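Local coordinates for protein putative secreted endoglycosylceramidase (Rhodococcus hoagii, PDB 6JYZ) that probably hydrolyses the O-glycosidic bond between sugar and ceramide, as an endogalactosylceramidase of glycoside hydrolase family 5, at residues A100-V103 with A104-R107; P177-A180 with R181-A185; R344-V347 with D348-T352. All blocks are in the same frame, centred on the assembly; numbering follows the deposited sequence.

How the contacts relate
All three contacts are short runs of about two turns, each within its own helix of the family 5 glycosidase domain, and none touches another. Contact 1, at the start of helix 100-115, is partly buried, with tyrosine and isoleucine inward and two arginines toward the surface. Contact 2, about 29 Å from it between centres, begins helix 177-187; it is a buried contact whose side chains mostly find partners beyond the turn. Contact 3, in the later half of helix 336-353, lies across the centre of the chain from both others, its centre about 35 Å from that of contact 1. There a sulfur meets a ring on the buried side, while a water joins arginine to aspartate on the outer one.

Contact 1 (A100-V103 with A104-R107); sequences AAYV and ARIR
Tyr102 lays one ring face against Ile106, one turn later in helix 100-115, which comes after strand 81-86 and the short helix 88-91 in the (beta/alpha)8 barrel of glycoside hydrolase family 5. The delta methyl of isoleucine does the closest touching, with Ile106 CD1 3.7 Å from Tyr102 CE2 in an oblique approach, and its CG1 lies above the ring plane, offset toward the rim. The ring reaches forward along the helix because its CG stands opposite the backbone N (chi1 -178°). At its edge, near the plane, comes the guanidinium of Arg105: NH1 is 3.8 Å from Tyr102 CD1. Ring and guanidinium planes are 72° apart, so the two do not stack. Beyond the turn, Tyr102 OH is hydrogen-bonded to Leu50 O and Ala87 N, and Ile106 packs on Leu84 and Ile86 of strand 81-86. With an alanine at Tyr102, the delta methyl of Ile106 would probably lose its aromatic cover, and Leu50 O and Ala87 N their shared phenolic partner.

On another side of the helix, Val103 CG1 lies 3.9 Å from Arg107 NH2, an apolar methyl beside a guanidinium whose NH2 forms a salt bridge with Glu207. The backbone bond from Arg107 N to Val103 O, 2.8 Å long, ties the same pair. Ala100 O accepts twice, from Ala104 N at 2.9 Å and from a water. That water lies in the guanidinium plane of Arg107, at its edge, and accepts from NH1 at 3.1 Å.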
ATOM      1  N   ALA A 100      22.891   0.677  -4.168  1.00  9.89           N
ATOM      2  CA  ALA A 100      22.538   2.043  -4.500  1.00  9.68           C
ATOM      3  C   ALA A 100      21.993   2.174  -5.907  1.00  9.74           C
ATOM      4  O   ALA A 100      21.308   3.178  -6.160  1.00 10.28           O
ATOM      5  CB  ALA A 100      23.800   2.906  -4.361  1.00 13.46           C
ATOM      6  N   ALA A 101      22.276   1.245  -6.815  1.00  9.19           N
ATOM      7  CA  ALA A 101      21.673   1.339  -8.114  1.00 10.45           C
ATOM      8  C   ALA A 101      20.169   1.019  -8.035  1.00 10.63           C
ATOM      9  O   ALA A 101      19.365   1.613  -8.768  1.00 11.65           O
ATOM     10  CB  ALA A 101      22.309   0.389  -9.105  1.00 11.97           C
ATOM     11  N   TYR A 102      19.786   0.101  -7.143  1.00  9.58           N
ATOM     12  CA  TYR A 102      18.335  -0.125  -6.919  1.00  9.51           C
ATOM     13  C   TYR A 102      17.743   1.069  -6.225  1.00 10.28           C
ATOM     14  O   TYR A 102      16.637   1.548  -6.607  1.00 10.69           O
ATOM     15  CB  TYR A 102      18.181  -1.403  -6.107  1.00  9.78           C
ATOM     16  CG  TYR A 102      16.714  -1.759  -5.850  1.00  9.25           C
ATOM     17  CD1 TYR A 102      15.907  -2.129  -6.890  1.00  9.82           C
ATOM     18  CD2 TYR A 102      16.181  -1.719  -4.556  1.00  9.78           C
ATOM     19  CE1 TYR A 102      14.552  -2.476  -6.715  1.00 10.04           C
ATOM     20  CE2 TYR A 102      14.845  -2.089  -4.362  1.00 10.02           C
ATOM     21  CZ  TYR A 102      14.081  -2.445  -5.422  1.00  9.53           C
ATOM     22  OH  TYR A 102      12.781  -2.882  -5.159  1.00 10.77           O
ATOM     23  N   VAL A 103      18.425   1.690  -5.271  1.00  9.98           N
ATOM     24  CA  VAL A 103      17.958   2.915  -4.646  1.00 10.72           C
ATOM     25  C   VAL A 103      17.766   3.995  -5.689  1.00 10.35           C
ATOM     26  O   VAL A 103      16.794   4.759  -5.621  1.00 10.78           O
ATOM     27  CB  VAL A 103      18.908   3.416  -3.544  1.00 10.87           C
ATOM     28  CG1 VAL A 103      18.416   4.763  -3.015  1.00 13.22           C
ATOM     29  CG2 VAL A 103      18.938   2.381  -2.408  1.00 12.51           C
ATOM     30  N   ALA A 104      18.640   4.091  -6.717  1.00 10.54           N
ATOM     31  CA  ALA A 104      18.437   5.137  -7.724  1.00 10.46           C
ATOM     32  C   ALA A 104      17.191   4.838  -8.527  1.00 10.25           C
ATOM     33  O   ALA A 104      16.533   5.815  -8.932  1.00 11.60           O
ATOM     34  CB  ALA A 104      19.679   5.165  -8.635  1.00 11.69           C
ATOM     35  N   ARG A 105      16.797   3.582  -8.757  1.00 10.23           N
ATOM     36  CA  ARG A 105      15.518   3.353  -9.417  1.00 10.72           C
ATOM     37  C   ARG A 105      14.379   3.781  -8.509  1.00 10.41           C
ATOM     38  O   ARG A 105      13.371   4.354  -9.012  1.00 10.94           O
ATOM     39  CB  ARG A 105      15.344   1.868  -9.713  1.00 12.62           C
ATOM     40  CG  ARG A 105      16.366   1.340 -10.744  1.00 12.65           C
ATOM     41  CD  ARG A 105      16.394  -0.151 -10.947  1.00 16.03           C
ATOM     42  NE  ARG A 105      15.128  -0.603 -11.505  1.00 17.63           N
ATOM     43  CZ  ARG A 105      14.694  -1.841 -11.385  1.00 21.17           C
ATOM     44  NH1 ARG A 105      15.327  -2.727 -10.629  1.00 23.70           N
ATOM     45  NH2 ARG A 105      13.555  -2.166 -11.962  1.00 22.64           N
ATOM     46  N   ILE A 106      14.448   3.535  -7.213  1.00 10.29           N
ATOM     47  CA  ILE A 106      13.425   4.035  -6.273  1.00 10.54           C
ATOM     48  C   ILE A 106      13.372   5.552  -6.352  1.00 11.14           C
ATOM     49  O   ILE A 106      12.272   6.160  -6.413  1.00 10.93           O
ATOM     50  CB  ILE A 106      13.736   3.556  -4.853  1.00 10.19           C
ATOM     51  CG1 ILE A 106      13.685   2.032  -4.773  1.00 10.70           C
ATOM     52  CG2 ILE A 106      12.736   4.177  -3.870  1.00 10.82           C
ATOM     53  CD1 ILE A 106      14.129   1.471  -3.431  1.00 11.79           C
ATOM     54  N   ARG A 107      14.517   6.231  -6.335  1.00 10.36           N
ATOM     55  CA  ARG A 107      14.533   7.679  -6.332  1.00 10.78           C
ATOM     56  C   ARG A 107      13.970   8.206  -7.636  1.00 11.00           C
ATOM     57  O   ARG A 107      13.218   9.211  -7.576  1.00 11.39           O
ATOM     58  CB  ARG A 107      15.982   8.161  -6.137  1.00 11.75           C
ATOM     59  CG  ARG A 107      16.057   9.684  -6.013  1.00 12.43           C
ATOM     60  CD  ARG A 107      17.472  10.174  -5.695  1.00 13.61           C
ATOM     61  NE  ARG A 107      17.832   9.793  -4.313  1.00 14.17           N
ATOM     62  CZ  ARG A 107      18.739   8.905  -3.941  1.00 15.05           C
ATOM     63  NH1 ARG A 107      19.375   8.176  -4.837  1.00 16.46           N
ATOM     64  NH2 ARG A 107      18.850   8.665  -2.635  1.00 16.16           N
TER
HETATM   65  O   HOH W   1      21.405   5.828  -5.021  1.00 20.33           O

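Contact 2 (P177-A180 with R181-A185); sequences PAVA and RAFQA
Val179 and Phe183 lie side by side and point the same way, one turn apart, with Val179 CG1 4.0 Å from Phe183 CD2. The same ring edge also meets backbone: Val179 O sits near the ring plane, 3.6 Å from Phe183 CD2. This oxygen accepts the hydrogen bond of Phe183 N at 3.0 Å, with an N-H...O angle of 166°, so the main chain holds the two residues in step. The phenylalanine chi1 of -96° is well away from a staggered value and swings the ring to where its CD2 edge meets both the oxygen and the valine methyl.

Around this pair the backbone bonds continue, from Arg181 N to Pro177 O, Ala182 N to Ala178 O and Gln184 N to Ala180 O, each 2.9 Å. Arg181 CB rests 3.3 Å from Pro177 O, but its chain bends at chi2 and carries the guanidinium away from the 177-180 turn to a salt bridge with Glu190.

Farther out, Trp129 meets the Phe183 ring edge-to-face. The buried amide of Gln184 is gripped on both atoms: OE1 accepts from Leu227 N, while NE2 bonds to Gln236 and Asp188. Ser176 OG, just ahead of the turn, takes the Val179 N-H in the manner of an N-cap, and the whole is typical of an N-capped alpha-helix start, here the first two turns or so of helix 177-187 of the family 5 domain.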
ATOM      1  N   PRO A 177       4.611 -24.785   5.613  1.00  9.83           N
ATOM      2  CA  PRO A 177       5.567 -24.886   6.731  1.00 10.36           C
ATOM      3  C   PRO A 177       6.844 -24.087   6.455  1.00 10.00           C
ATOM      4  O   PRO A 177       7.311 -23.448   7.373  1.00 10.04           O
ATOM      5  CB  PRO A 177       5.782 -26.425   6.846  1.00 10.78           C
ATOM      6  CG  PRO A 177       4.386 -26.977   6.397  1.00 11.29           C
ATOM      7  CD  PRO A 177       4.058 -26.098   5.175  1.00 10.76           C
ATOM      8  N   ALA A 178       7.383 -24.123   5.227  1.00  9.95           N
ATOM      9  CA  ALA A 178       8.634 -23.411   4.988  1.00 10.22           C
ATOM     10  C   ALA A 178       8.480 -21.906   5.185  1.00  9.81           C
ATOM     11  O   ALA A 178       9.375 -21.265   5.745  1.00 10.18           O
ATOM     12  CB  ALA A 178       9.098 -23.680   3.568  1.00 10.41           C
ATOM     13  N   VAL A 179       7.352 -21.353   4.708  1.00  9.49           N
ATOM     14  CA  VAL A 179       7.164 -19.899   4.825  1.00  9.39           C
ATOM     15  C   VAL A 179       7.005 -19.550   6.275  1.00  9.17           C
ATOM     16  O   VAL A 179       7.610 -18.572   6.751  1.00  9.43           O
ATOM     17  CB  VAL A 179       5.914 -19.486   4.027  1.00 10.13           C
ATOM     18  CG1 VAL A 179       5.500 -18.024   4.283  1.00 11.18           C
ATOM     19  CG2 VAL A 179       6.165 -19.702   2.528  1.00 12.15           C
ATOM     20  N   ALA A 180       6.209 -20.318   7.025  1.00  9.41           N
ATOM     21  CA  ALA A 180       6.027 -20.036   8.432  1.00  9.47           C
ATOM     22  C   ALA A 180       7.344 -20.123   9.206  1.00  9.18           C
ATOM     23  O   ALA A 180       7.638 -19.290  10.085  1.00  9.53           O
ATOM     24  CB  ALA A 180       4.969 -20.973   9.026  1.00 11.38           C
ATOM     25  N   ARG A 181       8.156 -21.130   8.900  1.00  9.62           N
ATOM     26  CA  ARG A 181       9.409 -21.319   9.595  1.00 10.00           C
ATOM     27  C   ARG A 181      10.367 -20.162   9.258  1.00  9.20           C
ATOM     28  O   ARG A 181      11.067 -19.697  10.130  1.00  9.84           O
ATOM     29  CB  ARG A 181      10.019 -22.676   9.161  1.00 10.87           C
ATOM     30  CG  ARG A 181      11.345 -22.993   9.852  1.00 11.91           C
ATOM     31  CD  ARG A 181      11.198 -23.218  11.326  1.00 13.76           C
ATOM     32  NE  ARG A 181      12.459 -23.286  12.097  1.00 14.64           N
ATOM     33  CZ  ARG A 181      12.988 -22.269  12.657  1.00 15.70           C
ATOM     34  NH1 ARG A 181      12.553 -21.026  12.419  1.00 16.36           N
ATOM     35  NH2 ARG A 181      13.985 -22.421  13.510  1.00 18.41           N
ATOM     36  N   ALA A 182      10.418 -19.739   7.986  1.00  9.40           N
ATOM     37  CA  ALA A 182      11.310 -18.633   7.592  1.00  9.77           C
ATOM     38  C   ALA A 182      10.892 -17.362   8.300  1.00  8.53           C
ATOM     39  O   ALA A 182      11.740 -16.584   8.755  1.00 10.22           O
ATOM     40  CB  ALA A 182      11.302 -18.422   6.103  1.00 10.67           C
ATOM     41  N   PHE A 183       9.581 -17.093   8.418  1.00  8.53           N
ATOM     42  CA  PHE A 183       9.155 -15.930   9.175  1.00  8.50           C
ATOM     43  C   PHE A 183       9.537 -16.054  10.633  1.00  8.26           C
ATOM     44  O   PHE A 183       9.950 -15.061  11.266  1.00  9.01           O
ATOM     45  CB  PHE A 183       7.613 -15.719   9.104  1.00  8.71           C
ATOM     46  CG  PHE A 183       7.240 -14.719   8.034  1.00  8.76           C
ATOM     47  CD1 PHE A 183       7.356 -13.376   8.341  1.00 10.62           C
ATOM     48  CD2 PHE A 183       6.760 -15.118   6.795  1.00 10.96           C
ATOM     49  CE1 PHE A 183       6.983 -12.425   7.339  1.00 11.53           C
ATOM     50  CE2 PHE A 183       6.418 -14.177   5.834  1.00 12.72           C
ATOM     51  CZ  PHE A 183       6.547 -12.881   6.128  1.00 12.27           C
ATOM     52  N   GLN A 184       9.384 -17.250  11.246  1.00  8.88           N
ATOM     53  CA  GLN A 184       9.701 -17.371  12.653  1.00  8.88           C
ATOM     54  C   GLN A 184      11.208 -17.158  12.865  1.00 10.06           C
ATOM     55  O   GLN A 184      11.615 -16.541  13.855  1.00  9.55           O
ATOM     56  CB  GLN A 184       9.236 -18.703  13.245  1.00  9.25           C
ATOM     57  CG  GLN A 184       9.312 -18.687  14.780  1.00  9.57           C
ATOM     58  CD  GLN A 184       8.446 -17.573  15.338  1.00  9.78           C
ATOM     59  OE1 GLN A 184       7.315 -17.342  14.859  1.00 10.30           O
ATOM     60  NE2 GLN A 184       8.919 -16.887  16.374  1.00 10.69           N
ATOM     61  N   ALA A 185      12.048 -17.663  11.925  1.00  9.00           N
ATOM     62  CA  ALA A 185      13.498 -17.410  12.025  1.00  9.89           C
ATOM     63  C   ALA A 185      13.773 -15.926  12.004  1.00  9.89           C
ATOM     64  O   ALA A 185      14.599 -15.428  12.778  1.00 10.35           O
ATOM     65  CB  ALA A 185      14.168 -18.070  10.864  1.00 11.35           C
TER

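Contact 3 (R344-V347 with D348-T352); sequences RRFV and DAMNT
Helix 336-353, the crossover between the parallel strands 326-330 and 356-359, carries a Met-aromatic contact on its buried side. Met350 brings its sulfur to the edge of the Phe346 ring, SD lying 4.8 Å from the ring centroid and 79° off the normal. The closest approach is Met350 SD to Phe346 CE1, 3.6 Å, and Met350 CG meets that same corner of the ring. Methionine CG stands beside its own backbone N (chi1 -61°), which turns the chain back toward Phe346. The backbone repeats the pairing, as Met350 N gives its proton to Phe346 O at 2.9 Å, within the carbonyl plane.

This beta-alpha-beta unit belongs to the (beta/alpha)8 barrel of glycoside hydrolase family 5, and the phenylalanine packs toward its strand layer: Trp330 of strand 326-330 stacks on the ring, and Phe311 of helix 307-321 meets it edge-to-face.

The outer side is polar. Arg344 and Asp348 cross with their guanidinium and carboxylate planes 83° apart and their charged atoms not in contact, Arg344 NE being 4.7 Å from Asp348 OD2. A water fills the step, accepting from Arg344 NE at 2.8 Å and donating to Asp348 OD2 at 2.6 Å. The other carboxylate oxygen, OD1, forms a salt bridge with Arg407, which probably helps to keep Asp348 ionised. Asn351 turns its OD1 to Arg43 NH2, while its backbone N donates to Val347 O at 3.0 Å.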
ATOM      1  N   ARG A 344     -17.805   0.977  -5.047  1.00 12.01           N
ATOM      2  CA  ARG A 344     -18.476   2.204  -4.713  1.00 11.89           C
ATOM      3  C   ARG A 344     -18.714   2.327  -3.221  1.00 11.54           C
ATOM      4  O   ARG A 344     -18.485   3.398  -2.659  1.00 11.87           O
ATOM      5  CB  ARG A 344     -19.788   2.236  -5.536  1.00 13.80           C
ATOM      6  CG  ARG A 344     -20.607   3.499  -5.241  1.00 16.20           C
ATOM      7  CD  ARG A 344     -21.901   3.429  -6.085  1.00 21.72           C
ATOM      8  NE  ARG A 344     -22.838   4.479  -5.754  1.00 34.50           N
ATOM      9  CZ  ARG A 344     -23.867   4.852  -6.529  1.00 48.35           C
ATOM     10  NH1 ARG A 344     -24.060   4.274  -7.711  1.00 45.62           N
ATOM     11  NH2 ARG A 344     -24.684   5.813  -6.116  1.00 43.23           N
ATOM     12  N   ARG A 345     -19.197   1.263  -2.590  1.00 11.35           N
ATOM     13  CA  ARG A 345     -19.385   1.279  -1.156  1.00 12.19           C
ATOM     14  C   ARG A 345     -18.067   1.564  -0.406  1.00 10.81           C
ATOM     15  O   ARG A 345     -18.053   2.238   0.606  1.00 11.31           O
ATOM     16  CB  ARG A 345     -19.944  -0.083  -0.652  1.00 12.67           C
ATOM     17  CG  ARG A 345     -21.434  -0.245  -0.996  1.00 16.76           C
ATOM     18  CD  ARG A 345     -21.851  -1.702  -0.843  1.00 17.76           C
ATOM     19  NE  ARG A 345     -21.691  -2.191   0.510  1.00 16.23           N
ATOM     20  CZ  ARG A 345     -21.602  -3.470   0.838  1.00 16.51           C
ATOM     21  NH1 ARG A 345     -21.771  -4.381  -0.128  1.00 20.43           N
ATOM     22  NH2 ARG A 345     -21.469  -3.861   2.099  1.00 17.34           N
ATOM     23  N   PHE A 346     -16.957   0.973  -0.931  1.00 10.12           N
ATOM     24  CA  PHE A 346     -15.667   1.214  -0.289  1.00 10.25           C
ATOM     25  C   PHE A 346     -15.248   2.691  -0.317  1.00  9.45           C
ATOM     26  O   PHE A 346     -14.858   3.232   0.676  1.00 10.03           O
ATOM     27  CB  PHE A 346     -14.662   0.275  -0.944  1.00 10.48           C
ATOM     28  CG  PHE A 346     -13.375   0.216  -0.155  1.00  9.81           C
ATOM     29  CD1 PHE A 346     -12.400   1.215  -0.232  1.00 10.17           C
ATOM     30  CD2 PHE A 346     -13.137  -0.867   0.702  1.00  9.84           C
ATOM     31  CE1 PHE A 346     -11.235   1.163   0.512  1.00  9.70           C
ATOM     32  CE2 PHE A 346     -11.949  -0.922   1.437  1.00 10.04           C
ATOM     33  CZ  PHE A 346     -11.022   0.095   1.356  1.00  9.96           C
ATOM     34  N   VAL A 347     -15.336   3.263  -1.540  1.00 10.29           N
ATOM     35  CA  VAL A 347     -14.993   4.693  -1.632  1.00 10.30           C
ATOM     36  C   VAL A 347     -15.909   5.564  -0.757  1.00 10.64           C
ATOM     37  O   VAL A 347     -15.443   6.492  -0.085  1.00 10.65           O
ATOM     38  CB  VAL A 347     -14.969   5.117  -3.108  1.00 10.76           C
ATOM     39  CG1 VAL A 347     -14.701   6.641  -3.197  1.00 12.09           C
ATOM     40  CG2 VAL A 347     -13.930   4.328  -3.877  1.00 12.13           C
ATOM     41  N   ASP A 348     -17.208   5.202  -0.741  1.00 10.78           N
ATOM     42  CA  ASP A 348     -18.102   5.938   0.138  1.00 11.28           C
ATOM     43  C   ASP A 348     -17.651   5.890   1.571  1.00 11.09           C
ATOM     44  O   ASP A 348     -17.707   6.887   2.277  1.00 11.55           O
ATOM     45  CB  ASP A 348     -19.533   5.377   0.094  1.00 12.83           C
ATOM     46  CG  ASP A 348     -20.312   5.562  -1.211  1.00 15.49           C
ATOM     47  OD1 ASP A 348     -19.834   6.221  -2.155  1.00 14.94           O
ATOM     48  OD2 ASP A 348     -21.419   4.893  -1.302  1.00 17.51           O
ATOM     49  N   ALA A 349     -17.183   4.698   2.021  1.00 10.89           N
ATOM     50  CA  ALA A 349     -16.752   4.581   3.405  1.00 10.74           C
ATOM     51  C   ALA A 349     -15.409   5.317   3.653  1.00  9.36           C
ATOM     52  O   ALA A 349     -15.210   5.879   4.716  1.00 10.61           O
ATOM     53  CB  ALA A 349     -16.624   3.091   3.724  1.00 12.38           C
ATOM     54  N   MET A 350     -14.509   5.338   2.624  1.00  9.74           N
ATOM     55  CA  MET A 350     -13.318   6.182   2.776  1.00  9.68           C
ATOM     56  C   MET A 350     -13.684   7.644   3.028  1.00 10.03           C
ATOM     57  O   MET A 350     -12.991   8.339   3.739  1.00 10.72           O
ATOM     58  CB  MET A 350     -12.384   6.089   1.563  1.00 11.20           C
ATOM     59  CG  MET A 350     -11.862   4.635   1.332  1.00 11.77           C
ATOM     60  SD  MET A 350     -10.857   4.624  -0.286  1.00 16.94           S
ATOM     61  CE  MET A 350      -9.729   4.943   0.661  1.00  8.58           C
ATOM     62  N   ASN A 351     -14.749   8.080   2.328  1.00 10.32           N
ATOM     63  CA  ASN A 351     -15.180   9.464   2.540  1.00 10.14           C
ATOM     64  C   ASN A 351     -15.853   9.669   3.890  1.00 10.77           C
ATOM     65  O   ASN A 351     -15.469  10.604   4.603  1.00 11.66           O
ATOM     66  CB  ASN A 351     -16.147   9.838   1.418  1.00 11.25           C
ATOM     67  CG  ASN A 351     -15.510   9.997   0.083  1.00 10.63           C
ATOM     68  OD1 ASN A 351     -14.294  10.242   0.007  1.00 12.37           O
ATOM     69  ND2 ASN A 351     -16.323   9.943  -0.985  1.00 13.73           N
ATOM     70  N   THR A 352     -16.717   8.723   4.312  1.00 11.09           N
ATOM     71  CA  THR A 352     -17.355   8.875   5.615  1.00 12.32           C
ATOM     72  C   THR A 352     -16.337   8.977   6.741  1.00 11.32           C
ATOM     73  O   THR A 352     -16.493   9.709   7.710  1.00 12.87           O
ATOM     74  CB  THR A 352     -18.237   7.635   5.866  1.00 15.65           C
ATOM     75  OG1 THR A 352     -19.268   7.634   4.873  1.00 20.85           O
ATOM     76  CG2 THR A 352     -18.725   7.426   7.296  1.00 19.23           C
TER
HETATM   77  O   HOH W   2     -23.337   4.868  -3.061  1.00 33.85           O